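Local coordinates for discoidin-2 (Dictyostelium discoideum, PDB 2VM9), which binds galactose and N-acetylgalactosamine as a homotrimeric lectin and may take part in spore formation and the building of the spore coat, at residues T89-R94 and I111-D116; V186-F191 and G230-F235; K207-T212 and A242-T247. All blocks are in the same frame, centred on the assembly; numbering follows the deposited sequence.

Overall arrangement
Contact 1 lies in the N-terminal beta-sandwich of the F5/8 type C family, while contacts 2 and 3 share the C-terminal lectin-like region; the centre of contact 1 is about 60 and 69 Å from the centres of contacts 2 and 3. Contact 1 is buried and mostly apolar, a tyrosine on an isoleucine in a hairpin. Contact 2 is only partly buried, with aromatic packing on one face and, on the other, a histidine-aspartate pair at the surface, in one histidine conformer. Contact 3, again buried, adds a salt bridge, a bulge and a carbohydrate-binding aspartate beside a subunit interface. Strands 230-237 and 243-254 are consecutive, and F235 of contact 2 packs against L246 of contact 3.

Contact 1 of 3, residues T89-R94 and I111-D116; sequences TSYKLR and INANKD
The ring of Y91 lies with one face against I111, whose CG2 sits 4.2 Å from the ring centroid, 28° off the normal, a CH-pi contact. At the ring edge, near its plane, the methyl CB of A113 touches Y91 CE2 at 3.6 Å. Y91 CG stands between its own N and carbonyl carbon (chi1 61°). I111 CD1 reaches further along, to Y91 CE1 and then to L93 CD1 at 3.8 Å.

The backbones of Y91 and I111 form an antiparallel hydrogen-bonded pair, with I111 N giving 2.7 Å to Y91 O and Y91 N returning a bond to I111 O. Beyond N112 the second segment leaves the strand, yet A113 N still reaches T89 O at 2.8 Å, coming from above the carbonyl plane. A water donates to both T89 O and N114 O, linking the two segments.

T89 and S90 form a classic beta bulge in strand 87-96, opposite T140 of strand 133-142, and each hydroxyl bonds T140 OG1. The contact joins the hairpin strands 87-96 and 102-112 away from their turn, at the margin of a five-stranded antiparallel sheet, while Y91, L93 and I111 pack inward on I76, I123 and F125 across the sandwich.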
ATOM      1  N   THR A  89       2.194 -33.553  -9.247  1.00  4.16           N
ATOM      2  CA  THR A  89       2.967 -34.422  -8.367  1.00  5.44           C
ATOM      3  C   THR A  89       4.271 -33.770  -7.885  1.00  4.92           C
ATOM      4  O   THR A  89       4.859 -34.208  -6.889  1.00  5.73           O
ATOM      5  CB  THR A  89       3.293 -35.761  -9.066  1.00  5.03           C
ATOM      6  OG1 THR A  89       3.881 -35.465 -10.346  1.00  5.46           O
ATOM      7  CG2 THR A  89       2.036 -36.612  -9.246  1.00  5.29           C
ATOM      8  N   SER A  90       4.759 -32.746  -8.592  1.00  5.40           N
ATOM      9  CA  SER A  90       5.916 -31.986  -8.118  1.00  5.43           C
ATOM     10  C   SER A  90       5.914 -30.627  -8.783  1.00  5.69           C
ATOM     11  O   SER A  90       5.370 -30.478  -9.881  1.00  5.38           O
ATOM     12  CB  SER A  90       7.251 -32.713  -8.399  1.00  6.02           C
ATOM     13  OG  SER A  90       7.663 -32.653  -9.772  1.00  7.32           O
ATOM     14  N   TYR A  91       6.527 -29.658  -8.118  1.00  5.78           N
ATOM     15  CA  TYR A  91       6.625 -28.326  -8.708  1.00  6.04           C
ATOM     16  C   TYR A  91       7.836 -27.565  -8.172  1.00  5.84           C
ATOM     17  O   TYR A  91       8.455 -27.956  -7.163  1.00  6.57           O
ATOM     18  CB  TYR A  91       5.329 -27.533  -8.434  1.00  5.69           C
ATOM     19  CG  TYR A  91       5.026 -27.315  -6.954  1.00  5.18           C
ATOM     20  CD1 TYR A  91       5.569 -26.217  -6.265  1.00  6.31           C
ATOM     21  CD2 TYR A  91       4.170 -28.175  -6.257  1.00  6.94           C
ATOM     22  CE1 TYR A  91       5.295 -26.011  -4.901  1.00  6.25           C
ATOM     23  CE2 TYR A  91       3.876 -27.960  -4.890  1.00  5.62           C
ATOM     24  CZ  TYR A  91       4.449 -26.881  -4.238  1.00  5.79           C
ATOM     25  OH  TYR A  91       4.153 -26.651  -2.921  1.00  8.80           O
ATOM     26  N   LYS A  92       8.162 -26.488  -8.878  1.00  6.06           N
ATOM     27  CA  LYS A  92       9.140 -25.491  -8.441  1.00  7.20           C
ATOM     28  C   LYS A  92       8.401 -24.191  -8.116  1.00  7.22           C
ATOM     29  O   LYS A  92       7.238 -23.988  -8.515  1.00  6.63           O
ATOM     30  CB  LYS A  92      10.167 -25.217  -9.549  1.00  7.17           C
ATOM     31  CG  LYS A  92      11.116 -26.408  -9.843  1.00  9.19           C
ATOM     32  CD  LYS A  92      12.017 -26.084 -11.037  1.00 11.41           C
ATOM     33  CE  LYS A  92      12.867 -27.305 -11.365  1.00 17.94           C
ATOM     34  NZ  LYS A  92      13.969 -26.979 -12.333  1.00 20.63           N
ATOM     35  N   LEU A  93       9.080 -23.321  -7.380  1.00  7.26           N
ATOM     36  CA  LEU A  93       8.525 -22.013  -7.038  1.00  7.67           C
ATOM     37  C   LEU A  93       9.518 -20.952  -7.454  1.00  8.03           C
ATOM     38  O   LEU A  93      10.737 -21.145  -7.338  1.00  7.73           O
ATOM     39  CB  LEU A  93       8.259 -21.887  -5.533  1.00  7.79           C
ATOM     40  CG  LEU A  93       7.121 -22.690  -4.920  1.00  7.71           C
ATOM     41  CD1 LEU A  93       7.244 -22.589  -3.376  1.00  8.75           C
ATOM     42  CD2 LEU A  93       5.725 -22.195  -5.442  1.00  7.09           C
ATOM     43  N   ARG A  94       8.976 -19.846  -7.952  0.50  8.13           N
ATOM     44  CA  ARG A  94       9.756 -18.665  -8.284  0.50  8.20           C
ATOM     45  C   ARG A  94       9.111 -17.490  -7.574  0.50  8.15           C
ATOM     46  O   ARG A  94       7.902 -17.499  -7.295  0.50  7.68           O
ATOM     47  CB  ARG A  94       9.716 -18.402  -9.794  0.50  8.24           C
ATOM     48  CG  ARG A  94       9.943 -19.618 -10.663  0.50  9.79           C
ATOM     49  CD  ARG A  94      10.166 -19.195 -12.107  0.50  8.97           C
ATOM     50  NE  ARG A  94      11.454 -18.523 -12.263  0.50 11.47           N
ATOM     51  CZ  ARG A  94      11.639 -17.334 -12.829  0.50 12.05           C
ATOM     52  NH1 ARG A  94      10.618 -16.632 -13.341  0.50 13.11           N
ATOM     53  NH2 ARG A  94      12.868 -16.861 -12.904  0.50 13.07           N
ATOM     54  N   ILE A 111       9.814 -29.499  -5.432  1.00 10.32           N
ATOM     55  CA  ILE A 111       9.014 -29.814  -4.249  1.00  9.49           C
ATOM     56  C   ILE A 111       8.086 -30.971  -4.552  1.00  9.23           C
ATOM     57  O   ILE A 111       7.383 -30.966  -5.567  1.00  7.99           O
ATOM     58  CB  ILE A 111       8.201 -28.581  -3.821  1.00  9.53           C
ATOM     59  CG1 ILE A 111       9.187 -27.472  -3.408  1.00 11.51           C
ATOM     60  CG2 ILE A 111       7.147 -28.938  -2.763  1.00  9.90           C
ATOM     61  CD1 ILE A 111       8.587 -26.098  -3.353  1.00 14.59           C
ATOM     62  N   ASN A 112       8.116 -31.986  -3.700  1.00  8.93           N
ATOM     63  CA  ASN A 112       7.224 -33.123  -3.902  1.00  9.38           C
ATOM     64  C   ASN A 112       5.816 -32.731  -3.494  1.00  8.19           C
ATOM     65  O   ASN A 112       5.614 -32.167  -2.414  1.00  9.14           O
ATOM     66  CB  ASN A 112       7.706 -34.321  -3.095  1.00 10.52           C
ATOM     67  CG  ASN A 112       9.027 -34.854  -3.601  1.00 15.96           C
ATOM     68  OD1 ASN A 112       9.231 -34.997  -4.808  1.00 20.31           O
ATOM     69  ND2 ASN A 112       9.949 -35.138  -2.676  1.00 21.35           N
ATOM     70  N   ALA A 113       4.849 -33.000  -4.360  1.00  6.52           N
ATOM     71  CA  ALA A 113       3.520 -32.486  -4.116  1.00  6.16           C
ATOM     72  C   ALA A 113       2.481 -33.590  -3.976  1.00  6.29           C
ATOM     73  O   ALA A 113       2.634 -34.483  -3.126  1.00  7.23           O
ATOM     74  CB  ALA A 113       3.133 -31.427  -5.204  1.00  7.22           C
ATOM     75  N   ASN A 114       1.434 -33.546  -4.797  1.00  5.13           N
ATOM     76  CA  ASN A 114       0.254 -34.361  -4.529  1.00  5.01           C
ATOM     77  C   ASN A 114       0.269 -35.759  -5.140  1.00  5.44           C
ATOM     78  O   ASN A 114       1.035 -36.031  -6.073  1.00  5.84           O
ATOM     79  CB  ASN A 114      -0.993 -33.590  -4.940  1.00  4.65           C
ATOM     80  CG  ASN A 114      -1.110 -32.293  -4.192  1.00  6.06           C
ATOM     81  OD1 ASN A 114      -0.756 -31.225  -4.713  1.00  5.30           O
ATOM     82  ND2 ASN A 114      -1.538 -32.379  -2.915  1.00  4.04           N
ATOM     83  N   LYS A 115      -0.560 -36.644  -4.584  1.00  5.14           N
ATOM     84  CA  LYS A 115      -0.656 -38.018  -5.067  1.00  5.64           C
ATOM     85  C   LYS A 115      -2.115 -38.480  -5.150  1.00  5.20           C
ATOM     86  O   LYS A 115      -2.408 -39.671  -5.327  1.00  4.76           O
ATOM     87  CB  LYS A 115       0.165 -38.946  -4.157  1.00  6.24           C
ATOM     88  CG  LYS A 115       1.663 -38.756  -4.271  1.00  7.54           C
ATOM     89  CD  LYS A 115       2.387 -39.800  -3.447  1.00 11.98           C
ATOM     90  CE  LYS A 115       3.883 -39.533  -3.498  1.00 15.23           C
ATOM     91  NZ  LYS A 115       4.547 -40.114  -2.261  1.00 23.04           N
ATOM     92  N   ASP A 116      -3.047 -37.538  -5.029  1.00  4.60           N
ATOM     93  CA  ASP A 116      -4.486 -37.869  -5.118  1.00  5.70           C
ATOM     94  C   ASP A 116      -5.270 -36.574  -5.335  1.00  5.16           C
ATOM     95  O   ASP A 116      -4.661 -35.515  -5.502  1.00  5.34           O
ATOM     96  CB  ASP A 116      -4.956 -38.608  -3.833  1.00  5.71           C
ATOM     97  CG  ASP A 116      -4.873 -37.740  -2.547  1.00  6.92           C
ATOM     98  OD1 ASP A 116      -4.631 -36.514  -2.618  1.00  5.62           O
ATOM     99  OD2 ASP A 116      -5.099 -38.299  -1.444  1.00  9.39           O
TER
HETATM  100  O   HOH W   1       3.882 -36.707  -5.850  1.00 11.80           O

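Contact 2 of 3, residues V186-F191 and G230-F235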
ATOM      1  N   VAL A 186       0.200  27.971  24.759  1.00 11.34           N
ATOM      2  CA  VAL A 186      -0.273  26.944  23.864  1.00 11.79           C
ATOM      3  C   VAL A 186      -0.363  27.583  22.493  1.00 11.68           C
ATOM      4  O   VAL A 186      -0.913  28.687  22.363  1.00 10.76           O
ATOM      5  CB  VAL A 186      -1.681  26.441  24.298  1.00 12.86           C
ATOM      6  CG1 VAL A 186      -2.369  25.711  23.149  1.00 15.82           C
ATOM      7  CG2 VAL A 186      -1.568  25.563  25.493  1.00 15.57           C
ATOM      8  N   ARG A 187       0.165  26.897  21.490  1.00 10.60           N
ATOM      9  CA  ARG A 187      -0.090  27.264  20.107  1.00 11.14           C
ATOM     10  C   ARG A 187      -0.925  26.166  19.496  1.00 12.53           C
ATOM     11  O   ARG A 187      -0.516  25.005  19.487  1.00 11.61           O
ATOM     12  CB  ARG A 187       1.217  27.424  19.321  1.00 10.82           C
ATOM     13  CG  ARG A 187       2.033  28.626  19.743  1.00 11.71           C
ATOM     14  CD  ARG A 187       1.286  29.916  19.414  1.00 15.44           C
ATOM     15  NE  ARG A 187       1.960  31.102  19.931  1.00 17.99           N
ATOM     16  CZ  ARG A 187       1.663  31.711  21.082  1.00 21.82           C
ATOM     17  NH1 ARG A 187       0.702  31.245  21.878  1.00 24.08           N
ATOM     18  NH2 ARG A 187       2.328  32.806  21.439  1.00 22.88           N
ATOM     19  N   HIS A 188      -2.101  26.529  18.975  1.00 13.26           N
ATOM     20  CA  HIS A 188      -2.919  25.512  18.348  0.50 13.77           C
ATOM     21  C   HIS A 188      -2.539  25.338  16.904  1.00 14.24           C
ATOM     22  O   HIS A 188      -2.373  26.305  16.154  1.00 15.94           O
ATOM     23  CB  HIS A 188      -4.425  25.740  18.486  0.50 13.78           C
ATOM     24  CG  HIS A 188      -5.225  24.612  17.919  0.50 13.34           C
ATOM     25  ND1 HIS A 188      -5.416  23.425  18.593  0.50 11.76           N
ATOM     26  CD2 HIS A 188      -5.823  24.462  16.714  0.50 11.92           C
ATOM     27  CE1 HIS A 188      -6.126  22.606  17.840  0.50 12.50           C
ATOM     28  NE2 HIS A 188      -6.385  23.212  16.696  0.50 11.27           N
ATOM     29  N   VAL A 189      -2.334  24.081  16.533  1.00 14.34           N
ATOM     30  CA  VAL A 189      -1.912  23.696  15.206  1.00 14.18           C
ATOM     31  C   VAL A 189      -3.079  22.982  14.526  1.00 14.46           C
ATOM     32  O   VAL A 189      -3.672  22.076  15.087  1.00 13.14           O
ATOM     33  CB  VAL A 189      -0.657  22.785  15.275  1.00 14.90           C
ATOM     34  CG1 VAL A 189      -0.175  22.401  13.879  1.00 15.06           C
ATOM     35  CG2 VAL A 189       0.475  23.492  16.076  1.00 15.08           C
ATOM     36  N   LYS A 190      -3.415  23.421  13.327  1.00 15.67           N
ATOM     37  CA  LYS A 190      -4.438  22.736  12.537  1.00 18.21           C
ATOM     38  C   LYS A 190      -3.710  21.952  11.454  1.00 17.24           C
ATOM     39  O   LYS A 190      -2.844  22.503  10.770  1.00 18.19           O
ATOM     40  CB  LYS A 190      -5.394  23.774  11.928  1.00 18.36           C
ATOM     41  CG  LYS A 190      -6.575  23.168  11.178  1.00 21.87           C
ATOM     42  CD  LYS A 190      -7.445  24.261  10.537  1.00 22.67           C
ATOM     43  CE  LYS A 190      -7.784  23.906   9.080  1.00 29.22           C
ATOM     44  NZ  LYS A 190      -6.544  23.782   8.210  1.00 32.11           N
ATOM     45  N   PHE A 191      -4.028  20.662  11.311  1.00 16.86           N
ATOM     46  CA  PHE A 191      -3.393  19.835  10.280  1.00 16.38           C
ATOM     47  C   PHE A 191      -3.843  20.359   8.916  1.00 17.69           C
ATOM     48  O   PHE A 191      -4.979  20.808   8.790  1.00 18.18           O
ATOM     49  CB  PHE A 191      -3.781  18.352  10.410  1.00 15.48           C
ATOM     50  CG  PHE A 191      -3.349  17.714  11.710  1.00 12.27           C
ATOM     51  CD1 PHE A 191      -2.022  17.832  12.164  1.00 10.93           C
ATOM     52  CD2 PHE A 191      -4.254  16.972  12.469  1.00 10.13           C
ATOM     53  CE1 PHE A 191      -1.627  17.234  13.377  1.00  9.72           C
ATOM     54  CE2 PHE A 191      -3.870  16.365  13.683  1.00  9.71           C
ATOM     55  CZ  PHE A 191      -2.539  16.504  14.134  1.00 11.21           C
ATOM     56  N   GLY A 230      -6.236  18.577  14.587  1.00 12.95           N
ATOM     57  CA  GLY A 230      -5.035  19.300  14.990  1.00 12.74           C
ATOM     58  C   GLY A 230      -4.608  18.963  16.390  1.00 11.80           C
ATOM     59  O   GLY A 230      -5.017  17.958  16.948  1.00 11.54           O
ATOM     60  N   PHE A 231      -3.740  19.801  16.954  1.00 11.37           N
ATOM     61  CA  PHE A 231      -3.275  19.535  18.309  1.00 10.35           C
ATOM     62  C   PHE A 231      -2.772  20.831  18.913  1.00 10.03           C
ATOM     63  O   PHE A 231      -2.698  21.854  18.229  1.00 10.59           O
ATOM     64  CB  PHE A 231      -2.163  18.469  18.284  1.00 10.47           C
ATOM     65  CG  PHE A 231      -0.848  18.958  17.697  1.00 10.06           C
ATOM     66  CD1 PHE A 231       0.196  19.343  18.533  1.00 11.09           C
ATOM     67  CD2 PHE A 231      -0.665  19.034  16.310  1.00 10.70           C
ATOM     68  CE1 PHE A 231       1.401  19.779  18.008  1.00 10.03           C
ATOM     69  CE2 PHE A 231       0.551  19.491  15.772  1.00 11.58           C
ATOM     70  CZ  PHE A 231       1.581  19.869  16.630  1.00 12.10           C
ATOM     71  N   ASP A 232      -2.435  20.789  20.194  1.00  9.17           N
ATOM     72  CA  ASP A 232      -1.832  21.960  20.835  1.00  9.18           C
ATOM     73  C   ASP A 232      -0.362  21.675  21.108  1.00  8.80           C
ATOM     74  O   ASP A 232      -0.032  20.638  21.692  1.00  9.65           O
ATOM     75  CB  ASP A 232      -2.510  22.239  22.196  1.00  9.35           C
ATOM     76  CG  ASP A 232      -3.912  22.792  22.066  1.00 10.69           C
ATOM     77  OD1 ASP A 232      -4.202  23.504  21.094  1.00 11.89           O
ATOM     78  OD2 ASP A 232      -4.698  22.549  22.994  1.00 11.45           O
ATOM     79  N   LEU A 233       0.499  22.594  20.695  1.00  8.74           N
ATOM     80  CA  LEU A 233       1.911  22.546  21.114  1.00  8.19           C
ATOM     81  C   LEU A 233       1.989  23.426  22.351  1.00  7.77           C
ATOM     82  O   LEU A 233       1.795  24.648  22.265  1.00  7.63           O
ATOM     83  CB  LEU A 233       2.810  23.087  20.020  1.00  9.13           C
ATOM     84  CG  LEU A 233       4.311  22.695  20.089  1.00 11.77           C
ATOM     85  CD1 LEU A 233       4.865  22.760  21.497  1.00 10.82           C
ATOM     86  CD2 LEU A 233       4.562  21.328  19.511  1.00 13.14           C
ATOM     87  N   THR A 234       2.207  22.799  23.503  1.00  7.19           N
ATOM     88  CA  THR A 234       2.349  23.545  24.724  1.00  7.19           C
ATOM     89  C   THR A 234       3.853  23.792  24.904  1.00  7.22           C
ATOM     90  O   THR A 234       4.622  22.829  24.973  1.00  7.16           O
ATOM     91  CB  THR A 234       1.759  22.774  25.911  1.00  8.32           C
ATOM     92  OG1 THR A 234       0.350  22.552  25.678  1.00  9.34           O
ATOM     93  CG2 THR A 234       1.954  23.584  27.198  1.00  8.80           C
ATOM     94  N   PHE A 235       4.237  25.075  24.920  1.00  6.70           N
ATOM     95  CA  PHE A 235       5.630  25.477  25.122  1.00  6.33           C
ATOM     96  C   PHE A 235       5.748  25.763  26.602  1.00  6.56           C
ATOM     97  O   PHE A 235       4.883  26.431  27.176  1.00  6.84           O
ATOM     98  CB  PHE A 235       5.953  26.732  24.324  1.00  6.33           C
ATOM     99  CG  PHE A 235       5.957  26.514  22.831  1.00  5.46           C
ATOM    100  CD1 PHE A 235       7.152  26.280  22.170  1.00  5.88           C
ATOM    101  CD2 PHE A 235       4.767  26.570  22.096  1.00  7.81           C
ATOM    102  CE1 PHE A 235       7.180  26.098  20.790  1.00  6.47           C
ATOM    103  CE2 PHE A 235       4.773  26.359  20.708  1.00  8.00           C
ATOM    104  CZ  PHE A 235       5.989  26.129  20.046  1.00  8.38           C
TER
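G230 begins the strand lying against the ring of F191: its CA sits over one face, 3.7 Å from the centroid and offset toward the rim. The same G230 CA also approaches V189 O at 3.1 Å, a close CA-H...O contact. The neighbouring N of G230 bonds T227 OG1.

F231 pairs with V189 through two backbone bonds, V189 N to F231 O and F231 N to V189 O. Its ring, with CG between the backbone N and carbonyl carbon (chi1 71°), lies beside V189, and V189 CB sits over its face 4.0 Å from the centroid. At the edge of the F231 ring comes F191 CE1; the two ring planes are 30° apart but slid so far that they barely overlap. Y250 meets F231 edge-to-face.

D232 points to the other face of the sheet, where, in one of two deposited H188 conformers, D232 OD1 accepts from H188 ND1 at 2.8 Å. The oxygen lies in the imidazole plane, but the ring approaches it from above the carboxylate plane. D232 OD2 is taken by N225 ND2, while V186 CG1 packs on D232 CG at 3.5 Å. This is the antiparallel edge of a three-stranded sheet in the H-type lectin fold, strand 183-190 being outermost within the chain and 230-237 central.

L233 exchanges two 2.9 Å backbone bonds with R187, L233 N to R187 O and R187 N to L233 O. T234 OG1, against V186 CG2, bonds E224.

F235 meets the R187 side chain at about a right angle, and F235 CE2 is 3.7 Å from R187 CG. The arginine bends at chi2 (-65°), and its guanidinium binds D173 by a salt bridge and I171 O through NE.

Contact 3 of 3, residues K207-T212 and A242-T247; sequences KVDAHT and AVYDLT
K207 and D245 both set CG anti to the backbone N (chi1 174° and -162°), and the lysine runs on extended, meeting the aspartate side chain at about a right angle. K207 NZ approaches the anti side of D245 OD2 at 2.9 Å, closing a salt bridge. On the way K207 CB and CD brush T247 OG1, which bonds S170. D245 OD1 accepts from G172 N.

D209 and Y244 likewise carry CG anti to N, and lie side by side, pointing the same way. The carboxylate plane stands 26° from the ring plane, with D209 OD2 3.2 Å from Y244 CD2. The ring also makes a cation-pi contact with R174.

Y244 and D245 both face D209, forming a classic beta bulge. D209 O is gripped by two amides, Y244 N at 2.8 Å and D245 N at 3.0 Å, the second bond the straighter. D209 N answers to D245 O. Past the bulge the register has shifted by one, and H211 N bonds A242 O at 2.8 Å almost linearly. On the other face, V208 CG2 packs against L246 CD2, and A210 CB meets V243 CG2. A water links T212 O to A242 N.

Strand 200-211 is an outer strand within its own chain, but a strand of the second subunit pairs antiparallel with it and carries the sheet across the trimer interface. There Q216 of that subunit bonds H211 ND1, and its W238 packs on D209. D209 is a carbohydrate-binding residue: two amide bonds to its backbone O fix its backbone, the Y244 ring lies beside its carboxylate and Q216 NE2 of the second subunit bonds D209 OD1, consistent with a sugar site at the junction of two subunits.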
ATOM      1  N   LYS A 207      14.860  25.324  16.933  1.00  5.20           N
ATOM      2  CA  LYS A 207      15.309  26.677  17.254  1.00  5.24           C
ATOM      3  C   LYS A 207      15.169  26.920  18.731  1.00  5.32           C
ATOM      4  O   LYS A 207      14.091  26.684  19.291  1.00  4.92           O
ATOM      5  CB  LYS A 207      14.495  27.748  16.500  1.00  5.22           C
ATOM      6  CG  LYS A 207      14.880  29.174  16.957  1.00  6.74           C
ATOM      7  CD  LYS A 207      13.873  30.174  16.390  1.00  9.83           C
ATOM      8  CE  LYS A 207      14.270  31.571  16.722  1.00 11.92           C
ATOM      9  NZ  LYS A 207      13.259  32.560  16.199  1.00 12.22           N
ATOM     10  N   VAL A 208      16.261  27.383  19.343  1.00  5.19           N
ATOM     11  CA  VAL A 208      16.226  27.867  20.717  1.00  5.39           C
ATOM     12  C   VAL A 208      16.716  29.305  20.737  1.00  6.11           C
ATOM     13  O   VAL A 208      17.792  29.595  20.229  1.00  5.35           O
ATOM     14  CB  VAL A 208      17.110  27.013  21.632  1.00  5.24           C
ATOM     15  CG1 VAL A 208      17.296  27.739  23.002  1.00  4.66           C
ATOM     16  CG2 VAL A 208      16.518  25.619  21.793  1.00  5.56           C
ATOM     17  N   ASP A 209      15.916  30.202  21.313  1.00  6.58           N
ATOM     18  CA  ASP A 209      16.367  31.564  21.546  1.00  6.41           C
ATOM     19  C   ASP A 209      15.900  31.825  22.978  1.00  6.61           C
ATOM     20  O   ASP A 209      14.742  32.118  23.203  1.00  6.37           O
ATOM     21  CB  ASP A 209      15.696  32.532  20.564  1.00  6.76           C
ATOM     22  CG  ASP A 209      16.219  33.960  20.686  1.00  8.58           C
ATOM     23  OD1 ASP A 209      16.994  34.255  21.628  1.00  9.50           O
ATOM     24  OD2 ASP A 209      15.884  34.770  19.790  1.00 10.87           O
ATOM     25  N   ALA A 210      16.795  31.635  23.941  1.00  5.64           N
ATOM     26  CA  ALA A 210      16.398  31.607  25.370  1.00  5.90           C
ATOM     27  C   ALA A 210      17.554  31.957  26.272  1.00  6.34           C
ATOM     28  O   ALA A 210      18.722  31.604  26.003  1.00  6.78           O
ATOM     29  CB  ALA A 210      15.866  30.231  25.766  1.00  6.29           C
ATOM     30  N   HIS A 211      17.219  32.588  27.390  1.00  5.83           N
ATOM     31  CA  HIS A 211      18.229  32.962  28.343  1.00  5.68           C
ATOM     32  C   HIS A 211      18.277  31.901  29.426  1.00  5.57           C
ATOM     33  O   HIS A 211      17.239  31.375  29.853  1.00  5.81           O
ATOM     34  CB  HIS A 211      17.886  34.333  28.963  1.00  6.13           C
ATOM     35  CG  HIS A 211      19.101  35.106  29.367  1.00  7.02           C
ATOM     36  ND1 HIS A 211      19.770  35.941  28.493  1.00  7.86           N
ATOM     37  CD2 HIS A 211      19.792  35.144  30.534  1.00  8.85           C
ATOM     38  CE1 HIS A 211      20.813  36.472  29.109  1.00  9.33           C
ATOM     39  NE2 HIS A 211      20.855  36.002  30.346  1.00  9.80           N
ATOM     40  N   THR A 212      19.488  31.564  29.865  1.00  5.17           N
ATOM     41  CA  THR A 212      19.612  30.695  31.025  1.00  5.95           C
ATOM     42  C   THR A 212      19.172  31.469  32.277  1.00  5.51           C
ATOM     43  O   THR A 212      19.122  32.717  32.277  1.00  6.01           O
ATOM     44  CB  THR A 212      21.038  30.146  31.183  1.00  5.50           C
ATOM     45  OG1 THR A 212      21.974  31.236  31.340  1.00  6.26           O
ATOM     46  CG2 THR A 212      21.398  29.226  29.930  1.00  5.40           C
ATOM     47  N   ALA A 242      13.957  33.171  30.847  1.00  5.92           N
ATOM     48  CA  ALA A 242      13.284  34.034  29.871  1.00  6.56           C
ATOM     49  C   ALA A 242      13.483  33.360  28.515  1.00  6.22           C
ATOM     50  O   ALA A 242      14.598  33.329  27.974  1.00  5.64           O
ATOM     51  CB  ALA A 242      13.916  35.425  29.889  1.00  6.96           C
ATOM     52  N   VAL A 243      12.406  32.805  27.964  1.00  5.39           N
ATOM     53  CA  VAL A 243      12.489  32.150  26.646  1.00  5.93           C
ATOM     54  C   VAL A 243      11.943  33.118  25.597  1.00  6.20           C
ATOM     55  O   VAL A 243      10.792  33.535  25.690  1.00  6.00           O
ATOM     56  CB  VAL A 243      11.678  30.835  26.614  1.00  6.28           C
ATOM     57  CG1 VAL A 243      11.611  30.262  25.174  1.00  6.66           C
ATOM     58  CG2 VAL A 243      12.264  29.815  27.616  1.00  6.02           C
ATOM     59  N   TYR A 244      12.790  33.493  24.627  1.00  5.54           N
ATOM     60  CA  TYR A 244      12.428  34.485  23.603  1.00  6.06           C
ATOM     61  C   TYR A 244      11.614  33.849  22.476  1.00  6.64           C
ATOM     62  O   TYR A 244      10.571  34.377  22.061  1.00  7.49           O
ATOM     63  CB  TYR A 244      13.721  35.117  23.056  1.00  5.86           C
ATOM     64  CG  TYR A 244      13.517  36.300  22.161  1.00  7.34           C
ATOM     65  CD1 TYR A 244      13.636  37.592  22.678  1.00 10.91           C
ATOM     66  CD2 TYR A 244      13.207  36.140  20.813  1.00  8.39           C
ATOM     67  CE1 TYR A 244      13.478  38.688  21.875  1.00 14.36           C
ATOM     68  CE2 TYR A 244      13.028  37.247  19.990  1.00 11.44           C
ATOM     69  CZ  TYR A 244      13.177  38.518  20.546  1.00 14.71           C
ATOM     70  OH  TYR A 244      13.010  39.644  19.774  1.00 19.36           O
ATOM     71  N   ASP A 245      12.078  32.697  21.995  1.00  6.25           N
ATOM     72  CA  ASP A 245      11.317  31.923  21.005  1.00  6.37           C
ATOM     73  C   ASP A 245      11.800  30.465  21.011  1.00  5.79           C
ATOM     74  O   ASP A 245      12.930  30.163  21.440  1.00  5.09           O
ATOM     75  CB  ASP A 245      11.494  32.527  19.594  1.00  6.97           C
ATOM     76  CG  ASP A 245      10.415  32.071  18.609  1.00  8.07           C
ATOM     77  OD1 ASP A 245       9.365  31.578  19.055  1.00  7.16           O
ATOM     78  OD2 ASP A 245      10.618  32.218  17.378  1.00 10.39           O
ATOM     79  N   LEU A 246      10.921  29.567  20.582  1.00  5.61           N
ATOM     80  CA  LEU A 246      11.279  28.160  20.348  1.00  5.25           C
ATOM     81  C   LEU A 246      10.526  27.741  19.123  1.00  5.57           C
ATOM     82  O   LEU A 246       9.391  28.209  18.910  1.00  5.17           O
ATOM     83  CB  LEU A 246      10.811  27.267  21.501  1.00  5.46           C
ATOM     84  CG  LEU A 246      11.526  27.422  22.842  1.00  7.03           C
ATOM     85  CD1 LEU A 246      10.698  26.718  23.929  1.00  6.98           C
ATOM     86  CD2 LEU A 246      12.948  26.861  22.752  1.00  6.92           C
ATOM     87  N   THR A 247      11.115  26.830  18.348  1.00  5.58           N
ATOM     88  CA  THR A 247      10.431  26.271  17.174  1.00  5.78           C
ATOM     89  C   THR A 247      10.536  24.757  17.199  1.00  6.42           C
ATOM     90  O   THR A 247      11.612  24.222  17.457  1.00  5.46           O
ATOM     91  CB  THR A 247      11.037  26.786  15.835  1.00  5.87           C
ATOM     92  OG1 THR A 247      10.961  28.214  15.789  1.00  6.20           O
ATOM     93  CG2 THR A 247      10.284  26.187  14.643  1.00  6.48           C
TER
HETATM   94  O   HOH W   2      16.533  33.945  32.152  1.00  7.87           O